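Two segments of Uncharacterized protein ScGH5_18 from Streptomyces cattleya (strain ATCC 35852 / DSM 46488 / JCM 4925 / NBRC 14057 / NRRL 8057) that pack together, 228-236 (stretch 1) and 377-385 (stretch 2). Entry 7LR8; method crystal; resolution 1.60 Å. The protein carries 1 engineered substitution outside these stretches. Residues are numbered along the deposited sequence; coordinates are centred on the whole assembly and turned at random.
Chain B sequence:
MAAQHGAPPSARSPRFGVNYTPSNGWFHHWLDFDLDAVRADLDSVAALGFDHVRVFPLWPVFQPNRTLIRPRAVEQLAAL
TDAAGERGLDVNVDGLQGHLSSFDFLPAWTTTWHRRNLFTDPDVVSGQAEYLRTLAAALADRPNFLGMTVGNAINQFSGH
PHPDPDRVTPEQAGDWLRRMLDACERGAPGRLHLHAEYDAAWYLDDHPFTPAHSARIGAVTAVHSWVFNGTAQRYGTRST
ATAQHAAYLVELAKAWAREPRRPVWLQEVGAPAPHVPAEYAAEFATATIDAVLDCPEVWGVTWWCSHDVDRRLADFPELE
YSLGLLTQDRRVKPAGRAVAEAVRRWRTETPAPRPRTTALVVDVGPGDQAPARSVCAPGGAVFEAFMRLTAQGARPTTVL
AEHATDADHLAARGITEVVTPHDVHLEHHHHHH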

ATOM      1  N   PHE B 228      20.863  18.020  -2.041  1.00 19.94           N
ATOM      2  CA  PHE B 228      20.128  18.089  -3.299  1.00 21.69           C
ATOM      3  C   PHE B 228      18.899  18.991  -3.201  1.00 21.36           C
ATOM      4  O   PHE B 228      18.129  19.086  -4.165  1.00 22.82           O
ATOM      5  N   ASN B 229      18.722  19.664  -2.071  1.00 22.88           N
ATOM      6  CA  ASN B 229      17.578  20.526  -1.811  1.00 23.99           C
ATOM      7  C   ASN B 229      17.709  21.910  -2.443  1.00 26.92           C
ATOM      8  O   ASN B 229      16.988  22.829  -2.034  1.00 24.68           O
ATOM      9  N   GLY B 230      18.644  22.090  -3.380  1.00 23.11           N
ATOM     10  CA  GLY B 230      18.950  23.382  -3.956  1.00 25.11           C
ATOM     11  C   GLY B 230      20.306  23.920  -3.556  1.00 25.82           C
ATOM     12  O   GLY B 230      20.815  24.836  -4.213  1.00 26.44           O
ATOM     13  N   THR B 231      20.904  23.368  -2.496  1.00 23.12           N
ATOM     14  CA  THR B 231      22.186  23.876  -2.026  1.00 23.81           C
ATOM     15  C   THR B 231      23.288  23.595  -3.031  1.00 26.87           C
ATOM     16  O   THR B 231      23.999  24.511  -3.461  1.00 23.58           O
ATOM     17  N   ALA B 232      23.455  22.327  -3.411  1.00 22.22           N
ATOM     18  CA  ALA B 232      24.486  21.993  -4.392  1.00 23.45           C
ATOM     19  C   ALA B 232      24.210  22.647  -5.740  1.00 26.59           C
ATOM     20  O   ALA B 232      25.136  23.103  -6.422  1.00 27.97           O
ATOM     21  N   GLN B 233      22.941  22.695  -6.149  1.00 25.84           N
ATOM     22  CA  GLN B 233      22.610  23.239  -7.460  1.00 28.08           C
ATOM     23  C   GLN B 233      22.966  24.716  -7.552  1.00 31.62           C
ATOM     24  O   GLN B 233      23.437  25.188  -8.593  1.00 32.63           O
ATOM     25  N   ARG B 234      22.748  25.463  -6.472  1.00 30.95           N
ATOM     26  CA  ARG B 234      22.944  26.907  -6.505  1.00 35.78           C
ATOM     27  C   ARG B 234      24.386  27.307  -6.231  1.00 31.26           C
ATOM     28  O   ARG B 234      24.930  28.176  -6.920  1.00 34.31           O
ATOM     29  N   TYR B 235      25.018  26.678  -5.240  1.00 27.75           N
ATOM     30  CA  TYR B 235      26.347  27.075  -4.789  1.00 27.94           C
ATOM     31  C   TYR B 235      27.463  26.174  -5.296  1.00 37.96           C
ATOM     32  O   TYR B 235      28.622  26.608  -5.320  1.00 33.11           O
ATOM     33  N   GLY B 236      27.153  24.955  -5.702  1.00 27.60           N
ATOM     34  CA  GLY B 236      28.115  24.055  -6.305  1.00 28.25           C
ATOM     35  C   GLY B 236      28.498  22.927  -5.362  1.00 26.94           C
ATOM     36  O   GLY B 236      28.478  23.070  -4.135  1.00 26.49           O
ATOM     37  N   ALA B 377      16.061  29.164   3.515  1.00 21.52           N
ATOM     38  CA  ALA B 377      16.292  28.178   2.476  1.00 22.70           C
ATOM     39  C   ALA B 377      17.481  28.582   1.616  1.00 23.34           C
ATOM     40  O   ALA B 377      17.915  29.736   1.653  1.00 26.71           O
ATOM     41  N   PRO B 378      18.034  27.649   0.843  1.00 24.34           N
ATOM     42  CA  PRO B 378      19.069  28.022  -0.132  1.00 28.44           C
ATOM     43  C   PRO B 378      18.620  29.201  -0.985  1.00 29.93           C
ATOM     44  O   PRO B 378      17.491  29.241  -1.478  1.00 29.24           O
ATOM     45  N   GLY B 379      19.511  30.180  -1.147  1.00 28.67           N
ATOM     46  CA  GLY B 379      19.166  31.418  -1.814  1.00 34.93           C
ATOM     47  C   GLY B 379      18.602  32.491  -0.905  1.00 32.86           C
ATOM     48  O   GLY B 379      18.546  33.658  -1.314  1.00 36.38           O
ATOM     49  N   GLY B 380      18.198  32.132   0.325  1.00 29.82           N
ATOM     50  CA  GLY B 380      17.595  33.086   1.230  1.00 26.99           C
ATOM     51  C   GLY B 380      18.613  33.922   1.984  1.00 33.70           C
ATOM     52  O   GLY B 380      19.792  33.575   2.097  1.00 27.92           O
ATOM     53  N   ALA B 381      18.134  35.044   2.526  1.00 29.13           N
ATOM     54  CA  ALA B 381      19.048  36.015   3.124  1.00 29.10           C
ATOM     55  C   ALA B 381      19.702  35.468   4.386  1.00 28.06           C
ATOM     56  O   ALA B 381      20.872  35.762   4.654  1.00 31.26           O
ATOM     57  N   VAL B 382      18.966  34.686   5.181  1.00 23.96           N
ATOM     58  CA  VAL B 382      19.544  34.094   6.389  1.00 22.52           C
ATOM     59  C   VAL B 382      20.562  33.020   6.013  1.00 26.91           C
ATOM     60  O   VAL B 382      21.680  32.982   6.547  1.00 22.61           O
ATOM     61  N   PHE B 383      20.192  32.153   5.065  1.00 23.04           N
ATOM     62  CA  PHE B 383      21.079  31.100   4.576  1.00 24.29           C
ATOM     63  C   PHE B 383      22.417  31.669   4.112  1.00 22.65           C
ATOM     64  O   PHE B 383      23.482  31.199   4.528  1.00 26.26           O
ATOM     65  N   GLU B 384      22.378  32.675   3.235  1.00 24.48           N
ATOM     66  CA  GLU B 384      23.614  33.203   2.660  1.00 26.35           C
ATOM     67  C   GLU B 384      24.423  33.980   3.691  1.00 31.96           C
ATOM     68  O   GLU B 384      25.658  33.916   3.686  1.00 30.71           O
ATOM     69  N   ALA B 385      23.757  34.711   4.588  1.00 27.97           N
ATOM     70  CA  ALA B 385      24.503  35.396   5.642  1.00 29.22           C
ATOM     71  C   ALA B 385      25.179  34.398   6.575  1.00 26.01           C
ATOM     72  O   ALA B 385      26.298  34.641   7.038  1.00 28.79           O
TER

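The contact between the two stretches is a small, mixed apolar and polar one, burying 324 Å² in total, in which the Y235 side chain reaches from a short helix into the turn and the F383 and E384 side chains of the second stretch and joins them through hydrogen bonds at its hydroxyl and aromatic packing along its ring. The helices themselves, 231-235 and 381-385, stand 13.6 Å apart at closest approach, with 71° between their directions, so side chains and the A377-G380 turn, rather than close helix-to-helix packing, fill the space.

Y235 points toward the second stretch with chi1 in the m rotamer (-56°) and chi2 at -73°. Its OH donates a very short hydrogen bond to E384, Y235 OH to E384 OE2 being 2.4 Å, and accepts one from the backbone of G379, whose N lies 2.9 Å from Y235 OH. Both partners sit at the edge of the tyrosine ring, near its plane, as does P378 CB. The CA-to-CB bond of E384 runs sideways, but the m, t rotamer brings its carboxylate in to meet the phenol.

F383 points toward the first stretch in the t rotamer (-175°). Its ring lies nearly parallel to that of Y235, with planes at 10°, but the two are slid apart, their centroids 5.3 Å from each other, and barely overlap. The closest approach, Y235 CE2 to F383 CE1 at 3.3 Å, is therefore a tight offset contact rather than a full stack.

P378 also points in, its ring puckered C-gamma exo, and gives up as much surface to the contact as Y235, 75 Å² each. Its CB lies 4.3 Å from CE2 of Y235, at the edge of the tyrosine ring, while its CG is 3.3 Å from OG1 of T231 and 3.8 Å from OD1 of N229. These two polar atoms are also bonded to each other: T231, in the m rotamer, donates from OG1 to N229 OD1 at 2.8 Å, and T231 N donates to the same N229 OD1 at 3.0 Å. N229 is in the p rotamer, and its end comes nearer to the second stretch although its CA-to-CB bond runs sideways. T231 OG1 also approaches CZ of F383, at 3.8 Å.

R234 points toward the turn with a t, t, m side chain, laying one face of its guanidinium over P378 O and the CA of G379; its CD is 3.8 Å from that G379 CA. The fit depends on glycine at 379, since a CB there would fall 2.9 Å from R234 CZ, and the positive phi of 88° in this type II turn independently calls for glycine.

Q233 does not reach the second stretch but braces the first, with NE2 of Q233 donating to F228 O at 2.9 Å.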

ATOM      1  CB  PHE B 228      19.720  16.687  -3.791  1.00 22.22           C
ATOM      2  CG  PHE B 228      18.940  15.861  -2.791  1.00 25.46           C
ATOM      3  CD1 PHE B 228      17.743  16.314  -2.249  1.00 24.14           C
ATOM      4  CD2 PHE B 228      19.396  14.605  -2.424  1.00 26.79           C
ATOM      5  CE1 PHE B 228      17.033  15.542  -1.337  1.00 26.58           C
ATOM      6  CE2 PHE B 228      18.700  13.833  -1.518  1.00 26.57           C
ATOM      7  CZ  PHE B 228      17.507  14.297  -0.977  1.00 26.23           C
ATOM      8  CB  ASN B 229      17.381  20.664  -0.302  1.00 22.28           C
ATOM      9  CG  ASN B 229      18.515  21.409   0.373  1.00 23.20           C
ATOM     10  OD1 ASN B 229      19.465  21.879  -0.282  1.00 22.42           O
ATOM     11  ND2 ASN B 229      18.435  21.521   1.690  1.00 19.62           N
ATOM     12  CB  THR B 231      22.542  23.257  -0.677  1.00 19.70           C
ATOM     13  OG1 THR B 231      21.545  23.604   0.302  1.00 20.35           O
ATOM     14  CG2 THR B 231      23.906  23.767  -0.240  1.00 23.38           C
ATOM     15  CB  ALA B 232      24.594  20.478  -4.548  1.00 26.92           C
ATOM     16  CB  GLN B 233      21.122  23.027  -7.746  1.00 29.82           C
ATOM     17  CG  GLN B 233      20.717  21.567  -7.837  1.00 29.54           C
ATOM     18  CD  GLN B 233      20.181  21.001  -6.524  1.00 28.63           C
ATOM     19  OE1 GLN B 233      20.645  21.351  -5.430  1.00 27.05           O
ATOM     20  NE2 GLN B 233      19.213  20.105  -6.634  1.00 28.10           N
ATOM     21  CB  ARG B 234      22.018  27.578  -5.484  1.00 37.31           C
ATOM     22  CG  ARG B 234      22.171  29.088  -5.419  1.00 50.06           C
ATOM     23  CD  ARG B 234      21.126  29.695  -4.509  1.00 59.61           C
ATOM     24  NE  ARG B 234      19.777  29.329  -4.927  1.00 66.58           N
ATOM     25  CZ  ARG B 234      18.937  30.150  -5.550  1.00 69.08           C
ATOM     26  NH1 ARG B 234      19.306  31.393  -5.828  1.00 69.79           N
ATOM     27  NH2 ARG B 234      17.727  29.728  -5.891  1.00 69.81           N
ATOM     28  CB  TYR B 235      26.368  27.121  -3.255  1.00 29.10           C
ATOM     29  CG  TYR B 235      25.302  28.046  -2.718  1.00 26.21           C
ATOM     30  CD1 TYR B 235      25.443  29.426  -2.825  1.00 35.43           C
ATOM     31  CD2 TYR B 235      24.133  27.544  -2.151  1.00 25.42           C
ATOM     32  CE1 TYR B 235      24.468  30.287  -2.357  1.00 31.64           C
ATOM     33  CE2 TYR B 235      23.143  28.399  -1.679  1.00 28.78           C
ATOM     34  CZ  TYR B 235      23.318  29.767  -1.787  1.00 34.65           C
ATOM     35  OH  TYR B 235      22.356  30.630  -1.325  1.00 32.49           O
ATOM     36  CB  ALA B 377      15.045  28.040   1.606  1.00 23.87           C
ATOM     37  CB  PRO B 378      19.242  26.746  -0.964  1.00 35.09           C
ATOM     38  CG  PRO B 378      18.898  25.635   0.001  1.00 30.30           C
ATOM     39  CD  PRO B 378      17.809  26.188   0.884  1.00 26.49           C
ATOM     40  CB  ALA B 381      18.313  37.322   3.425  1.00 31.72           C
ATOM     41  CB  VAL B 382      18.424  33.538   7.291  1.00 21.60           C
ATOM     42  CG1 VAL B 382      18.976  32.567   8.315  1.00 20.39           C
ATOM     43  CG2 VAL B 382      17.695  34.679   7.983  1.00 22.84           C
ATOM     44  CB  PHE B 383      20.389  30.355   3.425  1.00 24.57           C
ATOM     45  CG  PHE B 383      21.157  29.161   2.905  1.00 24.48           C
ATOM     46  CD1 PHE B 383      22.270  29.321   2.083  1.00 26.37           C
ATOM     47  CD2 PHE B 383      20.742  27.873   3.218  1.00 23.19           C
ATOM     48  CE1 PHE B 383      22.969  28.225   1.606  1.00 28.88           C
ATOM     49  CE2 PHE B 383      21.435  26.763   2.730  1.00 25.19           C
ATOM     50  CZ  PHE B 383      22.549  26.939   1.933  1.00 25.34           C
ATOM     51  CB  GLU B 384      23.302  34.073   1.440  1.00 31.32           C
ATOM     52  CG  GLU B 384      22.430  33.353   0.421  1.00 39.41           C
ATOM     53  CD  GLU B 384      22.635  33.826  -1.008  1.00 43.70           C
ATOM     54  OE1 GLU B 384      22.971  35.012  -1.211  1.00 45.64           O
ATOM     55  OE2 GLU B 384      22.449  33.002  -1.930  1.00 40.65           O
ATOM     56  CB  ALA B 385      23.590  36.333   6.430  1.00 27.08           C
TER